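Local atomic coordinates of cortical-lytic enzyme (Bacillus cereus, PDB entry 4S3J), a protein that cleaves partially degraded spore-cortex peptidoglycan as an N-acetylglucosaminidase during germination, recognising the muramic acid delta-lactam residues specific to spores. Residues D328-F333 / V378-W383; V349-K354 / F370-E375. All blocks are in the same frame, centred on the assembly; numbering follows the deposited sequence.

Contact 1: residues D328-F333 / V378-W383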
loop_
_atom_site.group_PDB
_atom_site.type_symbol
_atom_site.label_atom_id
_atom_site.label_comp_id
_atom_site.label_asym_id
_atom_site.label_seq_id
_atom_site.Cartn_x
_atom_site.Cartn_y
_atom_site.Cartn_z
ATOM N N ASP A 328 -10.422 -13.076 5.230
ATOM C CA ASP A 328 -10.762 -14.437 5.609
ATOM C C ASP A 328 -12.223 -14.629 5.202
ATOM O O ASP A 328 -13.107 -13.970 5.755
ATOM C CB ASP A 328 -10.542 -14.628 7.116
ATOM C CG ASP A 328 -10.915 -16.019 7.609
ATOM O OD1 ASP A 328 -11.777 -16.685 6.992
ATOM O OD2 ASP A 328 -10.363 -16.426 8.648
ATOM N N TRP A 329 -12.457 -15.442 4.181
ATOM C CA TRP A 329 -13.786 -15.778 3.676
ATOM C C TRP A 329 -14.257 -17.137 4.182
ATOM O O TRP A 329 -13.502 -18.094 4.136
ATOM C CB TRP A 329 -13.778 -15.846 2.154
ATOM C CG TRP A 329 -13.637 -14.580 1.373
ATOM C CD1 TRP A 329 -14.660 -13.809 0.900
ATOM C CD2 TRP A 329 -12.421 -13.975 0.892
ATOM N NE1 TRP A 329 -14.158 -12.749 0.185
ATOM C CE2 TRP A 329 -12.791 -12.828 0.154
ATOM C CE3 TRP A 329 -11.060 -14.287 1.012
ATOM C CZ2 TRP A 329 -11.859 -11.989 -0.452
ATOM C CZ3 TRP A 329 -10.127 -13.443 0.397
ATOM C CH2 TRP A 329 -10.538 -12.320 -0.334
ATOM N N LYS A 330 -15.508 -17.238 4.608
ATOM C CA LYS A 330 -16.128 -18.537 4.858
ATOM C C LYS A 330 -16.687 -19.087 3.560
ATOM O O LYS A 330 -17.212 -18.335 2.735
ATOM C CB LYS A 330 -17.232 -18.424 5.912
ATOM C CG LYS A 330 -16.703 -18.135 7.300
ATOM C CD LYS A 330 -17.847 -17.964 8.266
ATOM C CE LYS A 330 -17.364 -17.587 9.630
ATOM N NZ LYS A 330 -18.528 -17.343 10.530
ATOM N N LEU A 331 -16.560 -20.405 3.374
ATOM C CA LEU A 331 -16.989 -21.097 2.153
ATOM C C LEU A 331 -18.194 -21.975 2.456
ATOM O O LEU A 331 -18.359 -22.427 3.582
ATOM C CB LEU A 331 -15.836 -21.947 1.583
ATOM C CG LEU A 331 -14.575 -21.200 1.145
ATOM C CD1 LEU A 331 -13.483 -22.171 0.672
ATOM C CD2 LEU A 331 -14.870 -20.217 0.054
ATOM N N PRO A 332 -19.047 -22.222 1.445
ATOM C CA PRO A 332 -18.936 -21.715 0.076
ATOM C C PRO A 332 -19.376 -20.261 -0.027
ATOM O O PRO A 332 -20.212 -19.816 0.776
ATOM C CB PRO A 332 -19.878 -22.632 -0.705
ATOM C CG PRO A 332 -20.953 -22.978 0.293
ATOM C CD PRO A 332 -20.221 -23.106 1.613
ATOM N N PHE A 333 -18.842 -19.536 -1.007
ATOM C CA PHE A 333 -19.287 -18.174 -1.234
ATOM C C PHE A 333 -20.690 -18.200 -1.814
ATOM O O PHE A 333 -20.980 -18.943 -2.752
ATOM C CB PHE A 333 -18.367 -17.420 -2.175
ATOM C CG PHE A 333 -18.901 -16.074 -2.553
ATOM C CD1 PHE A 333 -18.866 -15.031 -1.643
ATOM C CD2 PHE A 333 -19.476 -15.855 -3.792
ATOM C CE1 PHE A 333 -19.369 -13.791 -1.968
ATOM C CE2 PHE A 333 -19.982 -14.616 -4.118
ATOM C CZ PHE A 333 -19.932 -13.587 -3.209
ATOM N N VAL A 378 -16.457 -25.393 9.591
ATOM C CA VAL A 378 -16.697 -24.516 8.453
ATOM C C VAL A 378 -15.363 -24.256 7.754
ATOM O O VAL A 378 -14.364 -23.970 8.430
ATOM C CB VAL A 378 -17.365 -23.190 8.898
ATOM C CG1 VAL A 378 -17.522 -22.235 7.732
ATOM C CG2 VAL A 378 -18.729 -23.476 9.545
ATOM N N GLN A 379 -15.331 -24.376 6.425
ATOM C CA GLN A 379 -14.106 -24.079 5.669
ATOM C C GLN A 379 -13.922 -22.575 5.471
ATOM O O GLN A 379 -14.902 -21.857 5.207
ATOM C CB GLN A 379 -14.121 -24.771 4.307
ATOM C CG GLN A 379 -12.769 -24.634 3.618
ATOM C CD GLN A 379 -12.645 -25.273 2.243
ATOM O OE1 GLN A 379 -11.622 -25.089 1.579
ATOM N NE2 GLN A 379 -13.650 -26.032 1.816
ATOM N N HIS A 380 -12.684 -22.108 5.626
ATOM C CA HIS A 380 -12.294 -20.725 5.343
ATOM C C HIS A 380 -11.212 -20.691 4.260
ATOM O O HIS A 380 -10.403 -21.624 4.147
ATOM C CB HIS A 380 -11.732 -20.044 6.585
ATOM C CG HIS A 380 -12.700 -19.880 7.720
ATOM N ND1 HIS A 380 -13.035 -18.646 8.239
ATOM C CD2 HIS A 380 -13.337 -20.795 8.491
ATOM C CE1 HIS A 380 -13.854 -18.796 9.254
ATOM N NE2 HIS A 380 -14.061 -20.099 9.435
ATOM N N GLU A 381 -11.177 -19.597 3.505
ATOM C CA GLU A 381 -10.086 -19.315 2.568
ATOM C C GLU A 381 -9.559 -17.922 2.851
ATOM O O GLU A 381 -10.341 -16.974 2.963
ATOM C CB GLU A 381 -10.559 -19.427 1.116
ATOM C CG GLU A 381 -9.465 -19.287 0.101
ATOM C CD GLU A 381 -9.866 -19.778 -1.254
ATOM O OE1 GLU A 381 -10.479 -20.865 -1.353
ATOM O OE2 GLU A 381 -9.568 -19.080 -2.233
ATOM N N VAL A 382 -8.242 -17.809 2.959
ATOM C CA VAL A 382 -7.583 -16.563 3.272
ATOM C C VAL A 382 -6.614 -16.159 2.179
ATOM O O VAL A 382 -5.790 -16.968 1.764
ATOM C CB VAL A 382 -6.809 -16.671 4.599
ATOM C CG1 VAL A 382 -6.129 -15.362 4.923
ATOM C CG2 VAL A 382 -7.722 -17.111 5.735
ATOM N N TRP A 383 -6.724 -14.913 1.704
ATOM C CA TRP A 383 -5.733 -14.299 0.808
ATOM C C TRP A 383 -5.189 -13.074 1.535
ATOM O O TRP A 383 -5.961 -12.364 2.167
ATOM C CB TRP A 383 -6.354 -13.910 -0.541
ATOM C CG TRP A 383 -6.677 -15.095 -1.380
ATOM C CD1 TRP A 383 -7.798 -15.870 -1.317
ATOM C CD2 TRP A 383 -5.850 -15.665 -2.399
ATOM N NE1 TRP A 383 -7.724 -16.889 -2.239
ATOM C CE2 TRP A 383 -6.547 -16.782 -2.929
ATOM C CE3 TRP A 383 -4.596 -15.335 -2.927
ATOM C CZ2 TRP A 383 -6.002 -17.592 -3.927
ATOM C CZ3 TRP A 383 -4.079 -16.120 -3.939
ATOM C CH2 TRP A 383 -4.778 -17.232 -4.429
HETATM O O HOH W 1 -17.658 -24.812 4.668
#
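H380 and D328 cross obliquely on one face of an antiparallel strand pair, the carboxylate and imidazole planes 76° apart. H380 ND1 donates to D328 OD1 over 2.6 Å in a fairly straight bond (158° at the hydrogen), the acceptor lying in the ring plane and using its syn lone pair. CG of D328 is anti to the backbone N (chi1 178°), which carries the carboxylate to this site. The outer ends are held too, D328 OD2 by the hydroxyl of Y372 and H380 NE2 by D374, which would restrict rotation of both groups; the two carboxylates might favour a protonated imidazole. With K330 CG anti to the carbonyl carbon, CG lies over one face of the H380 ring, displaced toward the rim, 3.9 Å from the centroid (CH-pi); the extended chain beyond it runs alongside.

This ladder joins strand 318-330, which continues from the family 18 TIM barrel, to strand 379-383, consistent with the alpha+beta insertion of chitinase-like enzymes. W329 and E381 form its hydrogen-bonded pair, with W329 N 2.9 Å from E381 O. L331 N continues the pattern to Q379 O, although this donor stands above the carbonyl plane. One step further, a water receives from Q379 N and donates to L331 O.

The backbone O of E381 lies in plane at the edge of the W329 indole. On the face that carries the W329 and E381 side chains, W329 CZ3 meets W383 CD1 at 3.8 Å, the rings oblique. E381 OE2 accepts from W383 NE1 at 2.9 Å through its anti lone pair, and OE1 is held by N371, so both carboxylate oxygens are bonded.

Contact 2: residues V349-K354 / F370-E375; sequences VALARK and FNYFDE
D374 OD1 is gripped by two backbone N-H groups, those of N376 and V378; the first closes an Asx turn, which fixes the chain just where strand 370-373 has ended and E375 leaves it. The E375 chain bends at chi2 and brings OE2 to 3.6 Å from K354 NZ. That is a long salt bridge between two exposed residues, with the extended lysine meeting the glutamate at about a right angle, while the other carboxylate oxygen, OE1, is hydrogen-bonded to the hydroxyl of Y355.

The buried part is apolar. F370 and Y372, two residues apart on the strand, both direct their CB toward helix 349-354, and both hold CG in the crowded position between the backbone N and the carbonyl carbon. For F370 (chi1 57°) this lays one ring face under A352: the methyl CB stands 3.9 Å from the ring centroid and only 9° off the normal, a centred CH-pi contact. L351 approaches the same ring from its edge, CB lying 4.0 Å from F370 CZ. Its CD2 branch reaches obliquely to Y372, 3.7 Å from OH, a hydroxyl whose polar partner is D328.

Helix and strand axes come within 9.1 Å at an angle of 46°. A helix laid over one face of an antiparallel sheet in this way fits the alpha+beta insertion found between the seventh barrel strand and its helix in many family 18 glycosyl hydrolases.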
loop_
_atom_site.group_PDB
_atom_site.type_symbol
_atom_site.label_atom_id
_atom_site.label_comp_id
_atom_site.label_asym_id
_atom_site.label_seq_id
_atom_site.Cartn_x
_atom_site.Cartn_y
_atom_site.Cartn_z
ATOM N N VAL A 349 -1.129 -15.009 9.351
ATOM C CA VAL A 349 -0.196 -16.078 9.731
ATOM C C VAL A 349 -0.701 -16.749 11.005
ATOM O O VAL A 349 -0.622 -17.967 11.156
ATOM C CB VAL A 349 1.219 -15.546 9.935
ATOM C CG1 VAL A 349 2.163 -16.660 10.435
ATOM C CG2 VAL A 349 1.737 -14.968 8.636
ATOM N N ALA A 350 -1.260 -15.971 11.924
ATOM C CA ALA A 350 -1.747 -16.542 13.179
ATOM C C ALA A 350 -2.901 -17.526 12.960
ATOM O O ALA A 350 -3.034 -18.511 13.703
ATOM C CB ALA A 350 -2.159 -15.425 14.129
ATOM N N LEU A 351 -3.744 -17.279 11.951
ATOM C CA LEU A 351 -4.798 -18.225 11.604
ATOM C C LEU A 351 -4.230 -19.546 11.078
ATOM O O LEU A 351 -4.692 -20.632 11.435
ATOM C CB LEU A 351 -5.737 -17.608 10.567
ATOM C CG LEU A 351 -6.645 -16.502 11.100
ATOM C CD1 LEU A 351 -7.224 -15.762 9.926
ATOM C CD2 LEU A 351 -7.778 -17.037 11.995
ATOM N N ALA A 352 -3.235 -19.466 10.206
ATOM C CA ALA A 352 -2.619 -20.689 9.666
ATOM C C ALA A 352 -1.958 -21.457 10.799
ATOM O O ALA A 352 -2.021 -22.687 10.847
ATOM C CB ALA A 352 -1.619 -20.348 8.565
ATOM N N ARG A 353 -1.327 -20.750 11.738
ATOM C CA ARG A 353 -0.730 -21.408 12.904
ATOM C C ARG A 353 -1.796 -22.122 13.760
ATOM O O ARG A 353 -1.666 -23.297 14.144
ATOM C CB ARG A 353 0.016 -20.373 13.742
ATOM C CG ARG A 353 0.696 -20.933 14.990
ATOM C CD ARG A 353 1.434 -19.821 15.761
ATOM N NE ARG A 353 2.532 -19.265 14.976
ATOM C CZ ARG A 353 2.593 -18.076 14.400
ATOM N NH1 ARG A 353 3.673 -17.777 13.680
ATOM N NH2 ARG A 353 1.633 -17.186 14.553
ATOM N N LYS A 354 -2.866 -21.405 14.062
ATOM C CA LYS A 354 -3.900 -21.928 14.954
ATOM C C LYS A 354 -4.556 -23.180 14.393
ATOM O O LYS A 354 -4.835 -24.140 15.126
ATOM C CB LYS A 354 -4.968 -20.864 15.211
ATOM C CG LYS A 354 -6.137 -21.312 16.058
ATOM C CD LYS A 354 -7.009 -20.141 16.373
ATOM C CE LYS A 354 -8.261 -20.593 17.132
ATOM N NZ LYS A 354 -9.234 -19.488 17.292
ATOM N N PHE A 370 -4.235 -19.571 1.954
ATOM C CA PHE A 370 -4.417 -20.889 2.550
ATOM C C PHE A 370 -5.885 -21.138 2.845
ATOM O O PHE A 370 -6.710 -20.209 2.807
ATOM C CB PHE A 370 -3.587 -21.075 3.834
ATOM C CG PHE A 370 -3.859 -20.062 4.902
ATOM C CD1 PHE A 370 -3.156 -18.856 4.932
ATOM C CD2 PHE A 370 -4.814 -20.296 5.889
ATOM C CE1 PHE A 370 -3.406 -17.914 5.898
ATOM C CE2 PHE A 370 -5.057 -19.361 6.859
ATOM C CZ PHE A 370 -4.365 -18.168 6.867
ATOM N N ASN A 371 -6.212 -22.401 3.103
ATOM C CA ASN A 371 -7.562 -22.810 3.504
ATOM C C ASN A 371 -7.480 -23.598 4.808
ATOM O O ASN A 371 -6.491 -24.321 5.057
ATOM C CB ASN A 371 -8.239 -23.671 2.441
ATOM C CG ASN A 371 -8.495 -22.932 1.142
ATOM O OD1 ASN A 371 -7.554 -22.491 0.464
ATOM N ND2 ASN A 371 -9.761 -22.874 0.740
ATOM N N TYR A 372 -8.517 -23.495 5.634
ATOM C CA TYR A 372 -8.556 -24.224 6.896
ATOM C C TYR A 372 -9.993 -24.541 7.293
ATOM O O TYR A 372 -10.925 -23.965 6.731
ATOM C CB TYR A 372 -7.862 -23.421 8.000
ATOM C CG TYR A 372 -8.554 -22.161 8.490
ATOM C CD1 TYR A 372 -9.468 -22.207 9.540
ATOM C CD2 TYR A 372 -8.271 -20.914 7.930
ATOM C CE1 TYR A 372 -10.096 -21.041 10.017
ATOM C CE2 TYR A 372 -8.892 -19.740 8.404
ATOM C CZ TYR A 372 -9.803 -19.815 9.453
ATOM O OH TYR A 372 -10.436 -18.666 9.937
ATOM N N PHE A 373 -10.164 -25.463 8.245
ATOM C CA PHE A 373 -11.465 -25.698 8.883
ATOM C C PHE A 373 -11.453 -25.175 10.307
ATOM O O PHE A 373 -10.504 -25.441 11.053
ATOM C CB PHE A 373 -11.834 -27.186 8.906
ATOM C CG PHE A 373 -12.227 -27.730 7.586
ATOM C CD1 PHE A 373 -13.490 -27.510 7.091
ATOM C CD2 PHE A 373 -11.342 -28.492 6.843
ATOM C CE1 PHE A 373 -13.861 -27.996 5.851
ATOM C CE2 PHE A 373 -11.707 -28.974 5.603
ATOM C CZ PHE A 373 -12.963 -28.745 5.116
ATOM N N ASP A 374 -12.494 -24.439 10.700
ATOM C CA ASP A 374 -12.574 -23.993 12.080
ATOM C C ASP A 374 -13.205 -25.085 12.960
ATOM O O ASP A 374 -13.529 -26.183 12.484
ATOM C CB ASP A 374 -13.338 -22.643 12.200
ATOM C CG ASP A 374 -14.804 -22.714 11.783
ATOM O OD1 ASP A 374 -15.423 -23.794 11.840
ATOM O OD2 ASP A 374 -15.346 -21.640 11.402
ATOM N N GLU A 375 -13.355 -24.761 14.240
ATOM C CA GLU A 375 -13.832 -25.700 15.254
ATOM C C GLU A 375 -15.267 -26.168 14.991
ATOM O O GLU A 375 -15.710 -27.196 15.522
ATOM C CB GLU A 375 -13.762 -25.035 16.639
ATOM C CG GLU A 375 -12.374 -24.558 17.070
ATOM C CD GLU A 375 -12.074 -23.093 16.704
ATOM O OE1 GLU A 375 -12.542 -22.587 15.653
ATOM O OE2 GLU A 375 -11.361 -22.433 17.493
#

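From the N terminus, the chain rises along strand 318-330 into D328-F333, makes strand 341-343 and helix 345-354, then returns through strands 360-362, 367-373 and 379-383. Contact 2 closes the shorter loop, from V349-K354 to F370-E375, and lies wholly within the longer one that contact 1 closes from D328-F333 to V378-W383; the two do not cross. Their centres are 10 Å apart. The consecutive strands 367-373 and 379-383 join them, with H380 N 2.8 Å from Y372 O, a probable hydrogen bond. Together they tie the inserted helix and strands to the extension of a barrel strand, before the chain continues into helix 387-400.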